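Local coordinates for protein fructokinase (Xylella fastidiosa Temecula1, PDB 3LJS) that probably phosphorylates fructose at the expense of ATP, as a member of the PfkB family of carbohydrate kinases in the ribokinase clan, at residues B[131-136]-B[151-156]; B[183-188]-B[216-221]. All coordinates share one frame; numbering follows the deposited sequence.

Contacts 1 and 2 follow one another along the chain, and their centres lie about 15 Å apart in a ribokinase-type fold. Contact 1 sets strand 130-136 of the large mixed sheet against helix 143-158; contact 2 joins helix 181-189 to helix 212-220 within the helical layer. The two meet where helix 143-158 packs beside helix 181-189: Met153 CE lies 3.4 Å from Gly187 O, and Phe150 is touched by Arg183 and Lys186. Together they run from the sheet interior to the periphery, with the side chains of Met153 and Leu188 about 11 and 8 Å from that of Lys195, an ATP-binding residue of strand 193-197.

Contact 1: B[131-136]-B[151-156]; sequences LIFHAC and EGMRRA
With CG anti to the backbone N (chi1 178°), Phe133 sends its ring out from strand 130-136 onto helix 143-158, while Met153, present as selenomethionine, has its CG anti to its carbonyl carbon (chi1 -64°) and brings its chain past the Phe133 side chain at about a right angle. The ring rests on bare backbone, at a residue that has no side chain: CZ of Phe133 is 3.7 Å from Gly152 C, and Gly152 O stands 3.8 Å above the ring plane, over its centre. To one side of this backbone patch, Met153 CG approaches Phe133 CE2 obliquely at 3.8 Å. The base of the aromatic side chain is packed as well, with Ala156 CB 3.4 Å from Phe133 CB. The segments run nearly antiparallel, at 163° with their axes 8.9 Å apart, the geometry of a helix laid back along its strand in a beta-alpha-beta unit completed by strand 162-166, where Met153 also touches Val163 and Phe165. On the helix side turned from the strand, Glu151 holds two arginines: its OE1 takes both NE and NH2 of Arg154, the latter at 2.9 Å in the guanidinium plane, and its OE2 takes Arg155 NH2 at 3.1 Å. Arg154 NH2 is shared with Glu147. The chemistry is thus divided between two faces: the buried one joins helix to sheet through van der Waals packing of the ring against side chains and the Gly152 backbone, with no hydrogen bond between the segments, while the partly exposed one keeps its charges paired along the helix.

Contact 2: B[183-188]-B[216-221]; sequences RLWKGL and IQQLWQ
Trp185 reaches helix 212-220 with the six-membered part of its indole, and Gln218 meets it with the aliphatic part of its chain. The indole leaves its helix with CG anti to the carbonyl carbon, chi1 and chi2 together placing CZ3 3.4 Å from Gln218 CG. Gln218 starts with CG anti to the backbone N (chi1 -173°); this sets CB and CG against the ring, and the bend at chi2 turns the amide, whose plane stands 76° from that of the indole. At the other end of the ring, Trp185 NE1 is hydrogen-bonded to Thr207 OG1, which ties the indole to helix 198-207. Deeper in, Leu219 points its CD2 into the angle between the two residues of the opposing helix, 3.8 Å from Leu188 CB and 4.1 Å from Trp185 CZ3. Leu219 also packs on Leu227 of strand 226-230, and Leu188 on Leu204. Beside this apolar patch a single water links the backbones, donating to Leu188 O and to Leu219 O, each at 2.8 Å. Inclined at 54°, with the segment axes 10.8 Å apart at their closest, the pair belongs to the helical layer that packs against the central sheet of the alpha/beta ribokinase-like fold shared by PfkB carbohydrate kinases.

Contact 1: B[131-136]-B[151-156]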
ATOM      1  N   LEU B 131       0.812 -18.215 -29.319  1.00 19.52           N
ATOM      2  CA  LEU B 131      -0.191 -18.205 -30.369  1.00 19.62           C
ATOM      3  C   LEU B 131      -1.081 -16.985 -30.121  1.00 19.20           C
ATOM      4  O   LEU B 131      -1.718 -16.468 -31.041  1.00 19.88           O
ATOM      5  CB  LEU B 131      -1.034 -19.483 -30.326  1.00 19.88           C
ATOM      6  CG  LEU B 131      -2.238 -19.543 -31.278  1.00 21.76           C
ATOM      7  CD1 LEU B 131      -1.793 -19.271 -32.709  1.00 21.68           C
ATOM      8  CD2 LEU B 131      -2.901 -20.909 -31.171  1.00 21.81           C
ATOM      9  N   ILE B 132      -1.104 -16.530 -28.869  1.00 18.66           N
ATOM     10  CA  ILE B 132      -1.907 -15.370 -28.463  1.00 17.54           C
ATOM     11  C   ILE B 132      -1.141 -14.491 -27.471  1.00 17.39           C
ATOM     12  O   ILE B 132      -0.415 -14.999 -26.616  1.00 18.66           O
ATOM     13  CB  ILE B 132      -3.228 -15.820 -27.783  1.00 17.73           C
ATOM     14  CG1 ILE B 132      -4.020 -16.719 -28.738  1.00 18.57           C
ATOM     15  CG2 ILE B 132      -4.075 -14.597 -27.394  1.00 17.16           C
ATOM     16  CD1 ILE B 132      -5.305 -17.264 -28.141  1.00 17.10           C
ATOM     17  N   PHE B 133      -1.293 -13.173 -27.608  1.00 16.45           N
ATOM     18  CA  PHE B 133      -0.668 -12.201 -26.705  1.00 15.45           C
ATOM     19  C   PHE B 133      -1.838 -11.355 -26.206  1.00 16.68           C
ATOM     20  O   PHE B 133      -2.502 -10.678 -26.994  1.00 16.63           O
ATOM     21  CB  PHE B 133       0.325 -11.310 -27.464  1.00 16.56           C
ATOM     22  CG  PHE B 133       0.990 -10.249 -26.607  1.00 17.61           C
ATOM     23  CD1 PHE B 133       2.195 -10.507 -25.963  1.00 18.84           C
ATOM     24  CD2 PHE B 133       0.417  -8.983 -26.469  1.00 18.99           C
ATOM     25  CE1 PHE B 133       2.829  -9.524 -25.196  1.00 18.63           C
ATOM     26  CE2 PHE B 133       1.041  -7.985 -25.702  1.00 19.15           C
ATOM     27  CZ  PHE B 133       2.249  -8.257 -25.067  1.00 20.63           C
ATOM     28  N   HIS B 134      -2.106 -11.397 -24.909  1.00 16.14           N
ATOM     29  CA  HIS B 134      -3.220 -10.633 -24.354  1.00 16.17           C
ATOM     30  C   HIS B 134      -2.762  -9.521 -23.428  1.00 15.84           C
ATOM     31  O   HIS B 134      -1.910  -9.737 -22.570  1.00 15.99           O
ATOM     32  CB  HIS B 134      -4.181 -11.556 -23.591  1.00 15.46           C
ATOM     33  CG  HIS B 134      -5.382 -10.843 -23.045  1.00 18.45           C
ATOM     34  ND1 HIS B 134      -5.492 -10.469 -21.719  1.00 21.51           N
ATOM     35  CD2 HIS B 134      -6.490 -10.378 -23.660  1.00 15.39           C
ATOM     36  CE1 HIS B 134      -6.619  -9.802 -21.547  1.00 16.01           C
ATOM     37  NE2 HIS B 134      -7.245  -9.731 -22.708  1.00 20.93           N
ATOM     38  N   ALA B 135      -3.340  -8.334 -23.601  1.00 16.41           N
ATOM     39  CA  ALA B 135      -2.994  -7.180 -22.772  1.00 17.60           C
ATOM     40  C   ALA B 135      -4.233  -6.345 -22.456  1.00 18.91           C
ATOM     41  O   ALA B 135      -5.279  -6.517 -23.079  1.00 17.85           O
ATOM     42  CB  ALA B 135      -1.952  -6.317 -23.481  1.00 18.04           C
ATOM     43  N   CYS B 136      -4.100  -5.446 -21.481  1.00 18.97           N
ATOM     44  CA  CYS B 136      -5.183  -4.562 -21.050  1.00 20.14           C
ATOM     45  C   CYS B 136      -4.630  -3.137 -20.969  1.00 19.42           C
ATOM     46  O   CYS B 136      -3.420  -2.952 -21.046  1.00 20.25           O
ATOM     47  CB  CYS B 136      -5.714  -5.016 -19.687  1.00 21.18           C
ATOM     48  SG  CYS B 136      -6.502  -6.665 -19.746  1.00 28.98           S
ATOM     49  N   GLU B 151       5.008  -2.357 -27.992  1.00 19.99           N
ATOM     50  CA  GLU B 151       6.096  -3.139 -28.570  1.00 19.82           C
ATOM     51  C   GLU B 151       5.801  -4.628 -28.437  1.00 20.48           C
ATOM     52  O   GLU B 151       6.091  -5.412 -29.342  1.00 18.94           O
ATOM     53  CB  GLU B 151       7.423  -2.797 -27.881  1.00 21.00           C
ATOM     54  CG  GLU B 151       8.652  -3.512 -28.441  1.00 20.47           C
ATOM     55  CD  GLU B 151       8.851  -3.310 -29.949  1.00 26.08           C
ATOM     56  OE1 GLU B 151       8.394  -2.283 -30.496  1.00 24.81           O
ATOM     57  OE2 GLU B 151       9.486  -4.180 -30.587  1.00 24.10           O
ATOM     58  N   GLY B 152       5.227  -5.015 -27.301  1.00 19.99           N
ATOM     59  CA  GLY B 152       4.878  -6.408 -27.107  1.00 18.65           C
ATOM     60  C   GLY B 152       3.823  -6.834 -28.119  1.00 19.28           C
ATOM     61  O   GLY B 152       3.890  -7.933 -28.676  1.00 18.69           O
HETATM   62  N   MSE B 153       2.844  -5.966 -28.360  1.00 18.07           N
HETATM   63  CA  MSE B 153       1.789  -6.270 -29.319  1.00 20.06           C
HETATM   64  C   MSE B 153       2.355  -6.355 -30.736  1.00 19.75           C
HETATM   65  O   MSE B 153       1.946  -7.215 -31.518  1.00 18.90           O
HETATM   66  CB  MSE B 153       0.690  -5.204 -29.263  1.00 23.44           C
HETATM   67  CG  MSE B 153      -0.053  -5.128 -27.933  1.00 26.38           C
HETATM   68 SE   MSE B 153      -1.314  -3.635 -27.872  1.00 39.76          SE
HETATM   69  CE  MSE B 153      -2.935  -4.559 -28.364  1.00 35.24           C
ATOM     70  N   ARG B 154       3.295  -5.469 -31.069  1.00 18.77           N
ATOM     71  CA  ARG B 154       3.900  -5.479 -32.399  1.00 20.59           C
ATOM     72  C   ARG B 154       4.792  -6.705 -32.585  1.00 19.62           C
ATOM     73  O   ARG B 154       4.839  -7.304 -33.663  1.00 19.98           O
ATOM     74  CB  ARG B 154       4.719  -4.201 -32.637  1.00 19.71           C
ATOM     75  CG  ARG B 154       3.871  -2.939 -32.791  1.00 21.29           C
ATOM     76  CD  ARG B 154       4.724  -1.710 -33.126  1.00 23.99           C
ATOM     77  NE  ARG B 154       5.682  -1.395 -32.070  1.00 23.63           N
ATOM     78  CZ  ARG B 154       5.635  -0.301 -31.315  1.00 26.40           C
ATOM     79  NH1 ARG B 154       4.674   0.597 -31.499  1.00 25.38           N
ATOM     80  NH2 ARG B 154       6.550  -0.106 -30.370  1.00 24.61           N
ATOM     81  N   ARG B 155       5.501  -7.073 -31.525  1.00 19.38           N
ATOM     82  CA  ARG B 155       6.389  -8.227 -31.566  1.00 20.81           C
ATOM     83  C   ARG B 155       5.544  -9.504 -31.699  1.00 19.99           C
ATOM     84  O   ARG B 155       5.871 -10.411 -32.463  1.00 18.54           O
ATOM     85  CB  ARG B 155       7.236  -8.258 -30.284  1.00 24.77           C
ATOM     86  CG  ARG B 155       8.445  -9.169 -30.338  1.00 33.18           C
ATOM     87  CD  ARG B 155       9.431  -8.841 -29.213  1.00 37.85           C
ATOM     88  NE  ARG B 155       9.993  -7.496 -29.345  1.00 41.79           N
ATOM     89  CZ  ARG B 155      10.966  -7.007 -28.575  1.00 43.11           C
ATOM     90  NH1 ARG B 155      11.493  -7.751 -27.608  1.00 39.50           N
ATOM     91  NH2 ARG B 155      11.420  -5.775 -28.778  1.00 42.38           N
ATOM     92  N   ALA B 156       4.444  -9.559 -30.958  1.00 18.66           N
ATOM     93  CA  ALA B 156       3.557 -10.713 -31.001  1.00 18.93           C
ATOM     94  C   ALA B 156       3.035 -10.929 -32.420  1.00 17.58           C
ATOM     95  O   ALA B 156       3.084 -12.037 -32.947  1.00 19.98           O
ATOM     96  CB  ALA B 156       2.387 -10.509 -30.035  1.00 18.11           C
TER

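Contact 2: B[183-188]-B[216-221]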
ATOM      1  N   ARG B 183      -3.476   6.776 -26.308  1.00 27.04           N
ATOM      2  CA  ARG B 183      -2.912   5.448 -26.087  1.00 26.26           C
ATOM      3  C   ARG B 183      -3.937   4.345 -26.304  1.00 24.55           C
ATOM      4  O   ARG B 183      -3.622   3.299 -26.874  1.00 24.81           O
ATOM      5  CB  ARG B 183      -2.337   5.344 -24.678  1.00 26.00           C
ATOM      6  CG  ARG B 183      -1.085   6.164 -24.483  1.00 26.82           C
ATOM      7  CD  ARG B 183      -0.706   6.199 -23.028  1.00 29.29           C
ATOM      8  NE  ARG B 183       0.339   7.182 -22.783  1.00 30.48           N
ATOM      9  CZ  ARG B 183       0.641   7.657 -21.582  1.00 30.51           C
ATOM     10  NH1 ARG B 183      -0.023   7.234 -20.514  1.00 25.40           N
ATOM     11  NH2 ARG B 183       1.601   8.567 -21.454  1.00 30.52           N
ATOM     12  N   LEU B 184      -5.162   4.576 -25.851  1.00 22.58           N
ATOM     13  CA  LEU B 184      -6.212   3.588 -26.017  1.00 24.09           C
ATOM     14  C   LEU B 184      -6.431   3.300 -27.500  1.00 24.63           C
ATOM     15  O   LEU B 184      -6.503   2.141 -27.901  1.00 24.12           O
ATOM     16  CB  LEU B 184      -7.512   4.071 -25.366  1.00 23.66           C
ATOM     17  CG  LEU B 184      -7.414   4.297 -23.850  1.00 25.92           C
ATOM     18  CD1 LEU B 184      -8.752   4.784 -23.304  1.00 23.23           C
ATOM     19  CD2 LEU B 184      -6.999   2.997 -23.168  1.00 24.10           C
ATOM     20  N   TRP B 185      -6.529   4.347 -28.318  1.00 25.10           N
ATOM     21  CA  TRP B 185      -6.730   4.148 -29.754  1.00 24.56           C
ATOM     22  C   TRP B 185      -5.542   3.434 -30.391  1.00 24.41           C
ATOM     23  O   TRP B 185      -5.719   2.621 -31.293  1.00 23.80           O
ATOM     24  CB  TRP B 185      -6.968   5.481 -30.478  1.00 25.21           C
ATOM     25  CG  TRP B 185      -8.388   5.969 -30.408  1.00 26.69           C
ATOM     26  CD1 TRP B 185      -8.839   7.098 -29.781  1.00 27.71           C
ATOM     27  CD2 TRP B 185      -9.541   5.338 -30.978  1.00 26.71           C
ATOM     28  NE1 TRP B 185     -10.203   7.208 -29.927  1.00 28.73           N
ATOM     29  CE2 TRP B 185     -10.659   6.144 -30.657  1.00 28.53           C
ATOM     30  CE3 TRP B 185      -9.739   4.172 -31.729  1.00 26.60           C
ATOM     31  CZ2 TRP B 185     -11.957   5.818 -31.061  1.00 28.73           C
ATOM     32  CZ3 TRP B 185     -11.033   3.848 -32.133  1.00 28.93           C
ATOM     33  CH2 TRP B 185     -12.126   4.671 -31.796  1.00 28.96           C
ATOM     34  N   LYS B 186      -4.333   3.740 -29.932  1.00 23.75           N
ATOM     35  CA  LYS B 186      -3.156   3.091 -30.490  1.00 24.49           C
ATOM     36  C   LYS B 186      -3.177   1.599 -30.176  1.00 23.30           C
ATOM     37  O   LYS B 186      -2.895   0.766 -31.042  1.00 23.85           O
ATOM     38  CB  LYS B 186      -1.872   3.712 -29.942  1.00 27.06           C
ATOM     39  CG  LYS B 186      -0.624   3.081 -30.534  1.00 30.95           C
ATOM     40  CD  LYS B 186       0.603   3.946 -30.323  1.00 36.77           C
ATOM     41  CE  LYS B 186       1.820   3.348 -31.020  1.00 39.03           C
ATOM     42  NZ  LYS B 186       3.014   4.232 -30.892  1.00 40.51           N
ATOM     43  N   GLY B 187      -3.507   1.262 -28.934  1.00 21.50           N
ATOM     44  CA  GLY B 187      -3.570  -0.137 -28.557  1.00 20.79           C
ATOM     45  C   GLY B 187      -4.620  -0.839 -29.399  1.00 22.37           C
ATOM     46  O   GLY B 187      -4.400  -1.946 -29.906  1.00 19.83           O
ATOM     47  N   LEU B 188      -5.762  -0.176 -29.561  1.00 20.16           N
ATOM     48  CA  LEU B 188      -6.870  -0.711 -30.345  1.00 20.86           C
ATOM     49  C   LEU B 188      -6.500  -0.967 -31.802  1.00 21.23           C
ATOM     50  O   LEU B 188      -6.997  -1.913 -32.413  1.00 21.52           O
ATOM     51  CB  LEU B 188      -8.065   0.246 -30.281  1.00 20.65           C
ATOM     52  CG  LEU B 188      -8.796   0.278 -28.935  1.00 21.51           C
ATOM     53  CD1 LEU B 188      -9.752   1.473 -28.876  1.00 21.24           C
ATOM     54  CD2 LEU B 188      -9.556  -1.032 -28.757  1.00 18.07           C
ATOM     55  N   ILE B 216     -16.548   1.595 -34.347  1.00 25.34           N
ATOM     56  CA  ILE B 216     -16.346   0.290 -34.960  1.00 26.00           C
ATOM     57  C   ILE B 216     -15.649   0.422 -36.312  1.00 26.24           C
ATOM     58  O   ILE B 216     -14.738  -0.346 -36.621  1.00 24.38           O
ATOM     59  CB  ILE B 216     -17.688  -0.455 -35.116  1.00 25.95           C
ATOM     60  CG1 ILE B 216     -18.267  -0.739 -33.725  1.00 25.28           C
ATOM     61  CG2 ILE B 216     -17.485  -1.750 -35.889  1.00 25.11           C
ATOM     62  CD1 ILE B 216     -19.640  -1.381 -33.732  1.00 25.09           C
ATOM     63  N   GLN B 217     -16.062   1.403 -37.111  1.00 26.16           N
ATOM     64  CA  GLN B 217     -15.430   1.616 -38.410  1.00 27.15           C
ATOM     65  C   GLN B 217     -13.965   1.989 -38.224  1.00 26.70           C
ATOM     66  O   GLN B 217     -13.109   1.600 -39.017  1.00 27.23           O
ATOM     67  CB  GLN B 217     -16.155   2.714 -39.191  1.00 29.46           C
ATOM     68  CG  GLN B 217     -17.547   2.319 -39.643  1.00 32.82           C
ATOM     69  CD  GLN B 217     -17.559   0.981 -40.359  1.00 36.77           C
ATOM     70  OE1 GLN B 217     -16.778   0.752 -41.286  1.00 40.96           O
ATOM     71  NE2 GLN B 217     -18.446   0.087 -39.935  1.00 38.32           N
ATOM     72  N   GLN B 218     -13.673   2.738 -37.167  1.00 27.42           N
ATOM     73  CA  GLN B 218     -12.301   3.145 -36.876  1.00 28.88           C
ATOM     74  C   GLN B 218     -11.449   1.909 -36.562  1.00 26.94           C
ATOM     75  O   GLN B 218     -10.295   1.807 -36.985  1.00 25.81           O
ATOM     76  CB  GLN B 218     -12.278   4.099 -35.678  1.00 33.19           C
ATOM     77  CG  GLN B 218     -10.918   4.713 -35.404  1.00 40.38           C
ATOM     78  CD  GLN B 218     -10.544   5.753 -36.438  1.00 46.68           C
ATOM     79  OE1 GLN B 218     -11.154   6.825 -36.505  1.00 50.06           O
ATOM     80  NE2 GLN B 218      -9.545   5.441 -37.258  1.00 48.09           N
ATOM     81  N   LEU B 219     -12.025   0.973 -35.813  1.00 25.34           N
ATOM     82  CA  LEU B 219     -11.312  -0.250 -35.458  1.00 24.88           C
ATOM     83  C   LEU B 219     -10.934  -1.047 -36.703  1.00 24.02           C
ATOM     84  O   LEU B 219      -9.836  -1.597 -36.785  1.00 21.20           O
ATOM     85  CB  LEU B 219     -12.172  -1.122 -34.539  1.00 25.00           C
ATOM     86  CG  LEU B 219     -12.488  -0.541 -33.161  1.00 26.58           C
ATOM     87  CD1 LEU B 219     -13.288  -1.552 -32.349  1.00 26.38           C
ATOM     88  CD2 LEU B 219     -11.191  -0.201 -32.445  1.00 27.29           C
ATOM     89  N   TRP B 220     -11.847  -1.101 -37.670  1.00 22.71           N
ATOM     90  CA  TRP B 220     -11.605  -1.839 -38.907  1.00 23.05           C
ATOM     91  C   TRP B 220     -10.470  -1.222 -39.732  1.00 25.60           C
ATOM     92  O   TRP B 220      -9.954  -1.855 -40.657  1.00 24.19           O
ATOM     93  CB  TRP B 220     -12.886  -1.892 -39.746  1.00 22.41           C
ATOM     94  CG  TRP B 220     -14.061  -2.601 -39.103  1.00 21.06           C
ATOM     95  CD1 TRP B 220     -15.376  -2.437 -39.428  1.00 22.38           C
ATOM     96  CD2 TRP B 220     -14.028  -3.615 -38.080  1.00 22.00           C
ATOM     97  NE1 TRP B 220     -16.162  -3.278 -38.679  1.00 21.57           N
ATOM     98  CE2 TRP B 220     -15.364  -4.011 -37.842  1.00 21.74           C
ATOM     99  CE3 TRP B 220     -13.003  -4.225 -37.343  1.00 20.41           C
ATOM    100  CZ2 TRP B 220     -15.704  -4.994 -36.900  1.00 21.77           C
ATOM    101  CZ3 TRP B 220     -13.343  -5.204 -36.401  1.00 21.68           C
ATOM    102  CH2 TRP B 220     -14.683  -5.575 -36.191  1.00 20.53           C
ATOM    103  N   GLN B 221     -10.084   0.010 -39.394  1.00 27.28           N
ATOM    104  CA  GLN B 221      -8.994   0.693 -40.097  1.00 28.51           C
ATOM    105  C   GLN B 221      -7.655   0.120 -39.648  1.00 27.42           C
ATOM    106  O   GLN B 221      -6.636   0.301 -40.316  1.00 28.21           O
ATOM    107  CB  GLN B 221      -9.012   2.197 -39.803  1.00 31.88           C
ATOM    108  CG  GLN B 221     -10.264   2.907 -40.276  1.00 38.38           C
ATOM    109  CD  GLN B 221     -10.484   2.743 -41.766  1.00 42.35           C
ATOM    110  OE1 GLN B 221      -9.690   3.218 -42.581  1.00 46.69           O
ATOM    111  NE2 GLN B 221     -11.560   2.059 -42.132  1.00 44.77           N
TER
HETATM  112  O   HOH W   1      -7.642  -2.224 -35.089  1.00 20.49           O